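Local coordinates for ribokinase (Staphylococcus aureus, PDB 3RY7), which catalyses the ATP- and magnesium-dependent phosphorylation of ribose at O-5 to give D-ribose 5-phosphate and is activated by monovalent cations, at the interface of chains A and B. Numbering follows the deposited sequence. Chains: chain A/B, Ribokinase.

The interface of chains A and B. Residues chain A 53, 263, 277, 280-281, 284; chain B 297-298, 301-302.
The short C-terminal helix 298-302 of chain B lies against helix 271-283 of chain A, next to the loop residue A:Met53 that follows helix 42-52. B:Val301 is the centre of the contact, with 74 Å² of its surface hidden by chain A. Its two methyls are split between different partners. CG1 comes in obliquely over the CE1-CZ rim of one face of the A:Phe277 ring, 3.3 Å from CE1. The ring reaches it with CG anti to the backbone N (chi1 -178°). CG2 turns to the backbone of helix 271-283, 3.3 Å from A:Ala281 N. A:Ala281 CA lies close by. A:Lys280 touches CG2 with CB; beyond CG its chain runs extended past the carbonyl oxygen of B:Val301. A:Leu284 closes in on the main chain of B:Val301, with CD1 3.7 Å from CA.

A:Met53 spans from B:Leu298 to B:Val301 along the helix. Its chain bends at chi2 (-35°), with SD by the backbone N and CA of B:Leu298 and CE against CB and CG1 of B:Val301. B:Leu298 CD2 comes to the ring tip, 4.1 Å from A:Phe277 CZ. Within chain A, the guanidinium of A:Arg263 lies over the opposite face of this ring, toward its rim, and A:Met53 CG sits at its edge, which probably helps to fix the ring.

The contacts are apolar, and no hydrogen bond or salt bridge crosses here. The interface is two-fold symmetric, and the twin contact places the chain A tail on chain B. This suggests a dimer, though the structure alone does not prove it in solution. The contact centre is about 11 Å from the catalytic base A:Asp254. At the margin, B:Asn302 OD1 lies 4.2 Å from A:Phe277 CE1.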
# COMPACT_ATOMS: atom_id res chain seq x y z
N MET A 53 14.91 10.84 3.29
CA MET A 53 15.27 11.31 4.63
C MET A 53 15.92 12.69 4.56
O MET A 53 16.40 13.20 5.56
CB MET A 53 16.22 10.33 5.30
CG MET A 53 15.56 9.05 5.74
SD MET A 53 13.89 9.44 6.27
CE MET A 53 13.40 7.90 7.00
N ARG A 263 21.11 9.96 9.31
CA ARG A 263 21.00 10.43 10.68
C ARG A 263 22.36 10.46 11.40
O ARG A 263 22.54 11.22 12.36
CB ARG A 263 20.00 9.54 11.43
CG ARG A 263 19.91 9.78 12.93
CD ARG A 263 19.67 11.25 13.23
NE ARG A 263 18.38 11.72 12.73
CZ ARG A 263 17.28 11.80 13.47
NH1 ARG A 263 17.30 11.43 14.76
NH2 ARG A 263 16.15 12.26 12.93
N PHE A 277 16.48 5.61 14.64
CA PHE A 277 15.87 6.27 13.48
C PHE A 277 15.82 5.36 12.25
O PHE A 277 14.82 5.35 11.53
CB PHE A 277 16.65 7.52 13.15
CG PHE A 277 16.08 8.31 12.01
CD1 PHE A 277 15.14 9.31 12.24
CD2 PHE A 277 16.51 8.08 10.70
CE1 PHE A 277 14.62 10.06 11.19
CE2 PHE A 277 15.99 8.83 9.65
CZ PHE A 277 15.05 9.82 9.89
N LYS A 280 13.13 2.88 12.81
CA LYS A 280 11.84 3.52 12.59
C LYS A 280 11.50 3.51 11.11
O LYS A 280 10.51 2.91 10.69
CB LYS A 280 11.82 4.96 13.12
CG LYS A 280 11.55 5.09 14.61
CD LYS A 280 11.70 6.53 15.08
CE LYS A 280 11.79 6.63 16.60
NZ LYS A 280 12.05 8.03 17.07
N ALA A 281 12.34 4.18 10.32
CA ALA A 281 12.14 4.28 8.88
C ALA A 281 11.79 2.92 8.32
O ALA A 281 10.81 2.77 7.60
CB ALA A 281 13.39 4.82 8.21
N LEU A 284 8.01 1.53 9.03
CA LEU A 284 7.04 2.19 8.15
C LEU A 284 6.84 1.46 6.82
O LEU A 284 5.89 1.73 6.07
CB LEU A 284 7.52 3.60 7.86
CG LEU A 284 7.32 4.55 9.04
CD1 LEU A 284 7.67 5.97 8.66
CD2 LEU A 284 5.87 4.45 9.53
N LEU B 297 8.94 9.02 3.78
CA LEU B 297 9.51 10.35 3.81
C LEU B 297 9.87 10.74 5.25
O LEU B 297 9.32 10.20 6.21
CB LEU B 297 8.53 11.37 3.23
CG LEU B 297 8.07 11.22 1.78
CD1 LEU B 297 6.76 11.98 1.58
CD2 LEU B 297 9.14 11.71 0.82
N LEU B 298 10.81 11.68 5.39
CA LEU B 298 11.20 12.19 6.70
C LEU B 298 9.99 12.48 7.59
O LEU B 298 9.92 12.03 8.75
CB LEU B 298 12.03 13.46 6.52
CG LEU B 298 13.09 13.79 7.56
CD1 LEU B 298 13.25 15.31 7.68
CD2 LEU B 298 12.78 13.15 8.91
N VAL B 301 8.46 9.54 9.31
CA VAL B 301 9.28 8.84 10.30
C VAL B 301 9.36 9.65 11.60
O VAL B 301 9.51 9.08 12.69
CB VAL B 301 10.72 8.55 9.77
CG1 VAL B 301 11.62 9.78 9.96
CG2 VAL B 301 11.33 7.34 10.44
N ASN B 302 9.31 10.95 11.46
CA ASN B 302 9.37 11.81 12.59
C ASN B 302 8.17 11.63 13.48
O ASN B 302 8.24 11.89 14.65
CB ASN B 302 9.56 13.23 12.15
CG ASN B 302 10.99 13.59 12.08
OD1 ASN B 302 11.83 12.85 12.56
ND2 ASN B 302 11.28 14.72 11.51